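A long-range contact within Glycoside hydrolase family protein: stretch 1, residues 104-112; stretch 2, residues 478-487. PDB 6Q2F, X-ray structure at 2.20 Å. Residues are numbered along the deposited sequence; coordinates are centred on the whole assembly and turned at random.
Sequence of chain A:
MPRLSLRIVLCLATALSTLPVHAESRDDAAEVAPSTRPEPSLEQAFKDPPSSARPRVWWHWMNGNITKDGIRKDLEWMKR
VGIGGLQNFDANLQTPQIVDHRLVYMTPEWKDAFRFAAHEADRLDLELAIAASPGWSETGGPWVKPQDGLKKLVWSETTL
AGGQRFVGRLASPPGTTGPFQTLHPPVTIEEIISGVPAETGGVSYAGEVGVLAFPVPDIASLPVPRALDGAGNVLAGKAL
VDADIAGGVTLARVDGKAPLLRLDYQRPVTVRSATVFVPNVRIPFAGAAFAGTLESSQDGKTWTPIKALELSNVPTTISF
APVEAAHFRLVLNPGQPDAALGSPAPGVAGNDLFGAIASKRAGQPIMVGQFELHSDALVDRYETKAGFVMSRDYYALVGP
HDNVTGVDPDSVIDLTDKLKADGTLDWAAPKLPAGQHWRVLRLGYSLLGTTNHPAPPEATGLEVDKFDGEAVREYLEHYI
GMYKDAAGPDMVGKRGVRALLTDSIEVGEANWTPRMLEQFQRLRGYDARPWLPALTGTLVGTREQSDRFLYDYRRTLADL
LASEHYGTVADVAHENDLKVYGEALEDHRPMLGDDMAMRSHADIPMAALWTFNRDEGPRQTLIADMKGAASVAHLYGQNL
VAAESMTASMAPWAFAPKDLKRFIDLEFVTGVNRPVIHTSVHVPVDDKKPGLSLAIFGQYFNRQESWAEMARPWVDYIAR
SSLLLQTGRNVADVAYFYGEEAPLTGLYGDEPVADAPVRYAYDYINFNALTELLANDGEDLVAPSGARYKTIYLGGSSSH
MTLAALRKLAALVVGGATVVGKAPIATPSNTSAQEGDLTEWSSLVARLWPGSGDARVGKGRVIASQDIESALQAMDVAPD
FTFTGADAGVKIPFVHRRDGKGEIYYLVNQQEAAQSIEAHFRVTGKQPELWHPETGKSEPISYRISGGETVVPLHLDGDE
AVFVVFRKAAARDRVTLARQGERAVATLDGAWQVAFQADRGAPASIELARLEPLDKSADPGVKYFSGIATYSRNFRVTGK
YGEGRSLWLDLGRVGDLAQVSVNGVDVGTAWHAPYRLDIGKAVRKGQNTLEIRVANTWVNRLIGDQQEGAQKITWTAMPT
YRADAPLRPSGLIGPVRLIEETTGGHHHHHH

Stretch 1 104-112: VYMTPEWKD
Stretch 2 (478-487) HYIGMYKDAA

Residues 478-487 are helical throughout, continuing a helix begun earlier in the chain, whereas residues 104-107 form a type II beta turn that leads into a helix at Pro-108. Met-106, with phi/psi of 69/8°, occupies the third position of the turn. Thr-107 N donates to Val-104 O at 3.0 Å, and Thr-107 OG1 to the same Val-104 O at 2.6 Å, with chi1 p. Thr-107 takes the N-cap position, and Pro-108 suits the first helical turn, where no amide hydrogen is needed; Lys-111 N to Thr-107 O, 2.7 Å, begins the helical hydrogen bonding. The two helices run nearly perpendicular, at 83°, with axes approaching to 9.4 Å. The register is set by Lys-111 and Ala-486, whose CA atoms lie 4.8 Å apart.

Such closeness goes with a small residue: Ala-486 points its CB toward stretch 1, where it meets Lys-111 CG at 3.8 Å, so the aliphatic part of the lysine packs against the alanine methyl. Lys-111, with rotamers m, t, m, t, carries its charge onward, and its NZ donates to Asp-485 OD2 at 3.0 Å, a hydrogen bond within a salt bridge. Asp-485, chi1 t, starts sideways, but its carboxylate comes nearer to the lysine.

The apolar packing centres on Met-106, a selenomethionine whose long, flexible side chain (m, m, t) reaches the other helix although its CB points sideways. Its CE lies over one face of the Tyr-483 ring, 3.6 Å from the centroid and 19° off the normal, a CH-pi contact in which a polarised methyl meets the pi cloud. The same CE is 3.8 Å from CE of Met-482, also selenomethionine (m, t, p), while Met-106 SE lies 4.3 Å from Ala-486 CB. Met-482 CE also packs 4.2 Å from Tyr-105 CE2.

Aromatic side chains build the buried flank. Tyr-105 (chi1 t, chi2 77°), Tyr-479 (t, 68°) and Tyr-483 (m, -87°) all start sideways and converge through their ends. Tyr-105 OH sits at the edge of the Tyr-479 ring, 3.8 Å from Tyr-479 CE1. Trp-110 (t, 96°) places CH2 4.1 Å from Tyr-483 CE1, with Tyr-483 OH at the indole edge.

One water joins the three tyrosines, bonding Tyr-105 OH at 2.9 Å and Tyr-483 OH at 2.4 Å and donating to Tyr-479 OH at 2.7 Å. Tyrosine suits this site because its ring packs against apolar neighbours while its hydroxyl reaches the shared water.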

# COMPACT_ATOMS: atom_id res chain seq x y z
N VAL A 104 15.89 -6.61 26.02
CA VAL A 104 16.55 -5.86 24.95
C VAL A 104 16.79 -6.79 23.76
O VAL A 104 17.35 -7.89 23.92
CB VAL A 104 17.86 -5.24 25.46
CG1 VAL A 104 18.63 -4.57 24.31
CG2 VAL A 104 17.53 -4.22 26.55
N TYR A 105 16.42 -6.32 22.58
CA TYR A 105 16.51 -7.08 21.33
C TYR A 105 17.83 -7.83 21.18
O TYR A 105 18.90 -7.23 21.25
CB TYR A 105 16.33 -6.10 20.17
CG TYR A 105 16.38 -6.74 18.80
CD1 TYR A 105 15.29 -7.45 18.32
CD2 TYR A 105 17.48 -6.61 17.98
CE1 TYR A 105 15.30 -8.03 17.05
CE2 TYR A 105 17.50 -7.18 16.69
CZ TYR A 105 16.41 -7.89 16.26
OH TYR A 105 16.43 -8.46 15.02
N MSE A 106 17.72 -9.15 20.98
CA MSE A 106 18.83 -10.07 20.74
C MSE A 106 19.76 -10.33 21.93
O MSE A 106 20.78 -10.98 21.73
CB MSE A 106 19.69 -9.63 19.54
CG MSE A 106 19.01 -9.91 18.17
SE MSE A 106 18.72 -11.81 17.77
CE MSE A 106 17.25 -11.65 16.46
N THR A 107 19.44 -9.85 23.13
CA THR A 107 20.15 -10.31 24.31
C THR A 107 19.67 -11.71 24.68
O THR A 107 18.60 -12.14 24.25
CB THR A 107 19.94 -9.38 25.50
OG1 THR A 107 18.54 -9.31 25.78
CG2 THR A 107 20.49 -7.98 25.21
N PRO A 108 20.46 -12.45 25.48
CA PRO A 108 20.02 -13.81 25.87
C PRO A 108 18.58 -13.92 26.34
O PRO A 108 17.84 -14.77 25.83
CB PRO A 108 21.02 -14.16 26.97
CG PRO A 108 22.32 -13.53 26.44
CD PRO A 108 21.86 -12.21 25.87
N GLU A 109 18.12 -13.05 27.24
CA GLU A 109 16.75 -13.18 27.73
C GLU A 109 15.74 -12.88 26.64
O GLU A 109 14.69 -13.53 26.57
CB GLU A 109 16.52 -12.27 28.93
CG GLU A 109 15.24 -12.65 29.72
CD GLU A 109 15.19 -12.02 31.11
OE1 GLU A 109 14.10 -12.07 31.74
OE2 GLU A 109 16.21 -11.48 31.58
N TRP A 110 16.03 -11.90 25.78
CA TRP A 110 15.18 -11.65 24.63
C TRP A 110 15.16 -12.86 23.70
O TRP A 110 14.09 -13.28 23.23
CB TRP A 110 15.66 -10.40 23.88
CG TRP A 110 14.74 -9.96 22.79
CD1 TRP A 110 13.76 -8.99 22.88
CD2 TRP A 110 14.68 -10.47 21.45
NE1 TRP A 110 13.11 -8.88 21.67
CE2 TRP A 110 13.65 -9.77 20.78
CE3 TRP A 110 15.39 -11.45 20.76
CZ2 TRP A 110 13.31 -10.02 19.44
CZ3 TRP A 110 15.06 -11.70 19.40
CH2 TRP A 110 14.03 -10.98 18.77
N LYS A 111 16.34 -13.43 23.42
CA LYS A 111 16.38 -14.54 22.48
C LYS A 111 15.64 -15.74 23.04
O LYS A 111 14.95 -16.45 22.29
CB LYS A 111 17.83 -14.89 22.13
CG LYS A 111 18.51 -13.82 21.29
CD LYS A 111 19.90 -14.21 20.78
CE LYS A 111 20.87 -14.62 21.89
NZ LYS A 111 22.16 -15.03 21.25
N ASP A 112 15.75 -15.97 24.34
CA ASP A 112 15.01 -17.07 24.95
C ASP A 112 13.51 -16.82 24.89
O ASP A 112 12.73 -17.76 24.67
CB ASP A 112 15.47 -17.27 26.39
CG ASP A 112 15.01 -18.60 26.96
OD1 ASP A 112 15.25 -19.64 26.29
OD2 ASP A 112 14.40 -18.61 28.03
N HIS A 478 22.62 -13.11 6.78
CA HIS A 478 23.06 -12.80 8.13
C HIS A 478 21.86 -12.64 9.05
O HIS A 478 21.84 -13.17 10.17
CB HIS A 478 23.90 -11.52 8.13
CG HIS A 478 24.48 -11.21 9.47
ND1 HIS A 478 23.83 -10.45 10.42
CD2 HIS A 478 25.65 -11.60 10.04
CE1 HIS A 478 24.57 -10.37 11.50
NE2 HIS A 478 25.68 -11.06 11.30
N TYR A 479 20.83 -11.92 8.59
CA TYR A 479 19.68 -11.65 9.43
C TYR A 479 18.99 -12.95 9.82
O TYR A 479 18.66 -13.18 10.99
CB TYR A 479 18.71 -10.74 8.70
CG TYR A 479 17.45 -10.42 9.46
CD1 TYR A 479 17.48 -9.64 10.61
CD2 TYR A 479 16.21 -10.87 9.02
CE1 TYR A 479 16.31 -9.32 11.30
CE2 TYR A 479 15.03 -10.56 9.69
CZ TYR A 479 15.09 -9.78 10.84
OH TYR A 479 13.93 -9.48 11.51
N ILE A 480 18.77 -13.83 8.84
CA ILE A 480 18.16 -15.12 9.11
C ILE A 480 19.03 -15.93 10.07
O ILE A 480 18.52 -16.61 10.97
CB ILE A 480 17.89 -15.85 7.79
CG1 ILE A 480 16.75 -15.13 7.05
CG2 ILE A 480 17.56 -17.33 8.02
CD1 ILE A 480 16.44 -15.67 5.67
N GLY A 481 20.36 -15.85 9.91
CA GLY A 481 21.26 -16.48 10.86
C GLY A 481 21.04 -16.04 12.30
O GLY A 481 21.12 -16.85 13.22
N MSE A 482 20.76 -14.76 12.51
CA MSE A 482 20.49 -14.28 13.86
C MSE A 482 19.25 -14.96 14.45
O MSE A 482 19.25 -15.30 15.62
CB MSE A 482 20.28 -12.76 13.86
CG MSE A 482 21.57 -11.96 13.62
SE MSE A 482 21.20 -10.15 13.02
CE MSE A 482 19.64 -9.77 14.15
N TYR A 483 18.21 -15.17 13.62
CA TYR A 483 17.00 -15.79 14.14
C TYR A 483 17.14 -17.30 14.30
O TYR A 483 16.53 -17.88 15.21
CB TYR A 483 15.80 -15.45 13.25
CG TYR A 483 15.21 -14.14 13.70
CD1 TYR A 483 14.25 -14.10 14.69
CD2 TYR A 483 15.70 -12.93 13.21
CE1 TYR A 483 13.74 -12.90 15.15
CE2 TYR A 483 15.20 -11.73 13.66
CZ TYR A 483 14.22 -11.72 14.64
OH TYR A 483 13.71 -10.53 15.10
N LYS A 484 17.96 -17.94 13.46
CA LYS A 484 18.29 -19.34 13.70
C LYS A 484 19.08 -19.51 14.99
O LYS A 484 18.93 -20.52 15.69
CB LYS A 484 19.09 -19.90 12.52
CG LYS A 484 18.21 -20.19 11.30
CD LYS A 484 19.02 -20.21 10.04
CE LYS A 484 19.70 -21.54 9.78
NZ LYS A 484 19.90 -21.73 8.29
N ASP A 485 19.93 -18.55 15.32
CA ASP A 485 20.60 -18.61 16.61
C ASP A 485 19.61 -18.35 17.74
O ASP A 485 19.60 -19.07 18.74
CB ASP A 485 21.75 -17.63 16.64
CG ASP A 485 22.26 -17.39 18.04
OD1 ASP A 485 22.98 -18.27 18.56
OD2 ASP A 485 21.94 -16.33 18.60
N ALA A 486 18.74 -17.35 17.57
CA ALA A 486 17.79 -17.02 18.64
C ALA A 486 16.78 -18.14 18.86
O ALA A 486 16.64 -18.65 19.98
CB ALA A 486 17.07 -15.71 18.30
N ALA A 487 16.07 -18.54 17.80
CA ALA A 487 15.01 -19.53 17.93
C ALA A 487 15.54 -20.96 17.95
O ALA A 487 14.82 -21.87 18.38
CB ALA A 487 13.99 -19.37 16.78
O HOH W 1 13.69 -8.36 14.00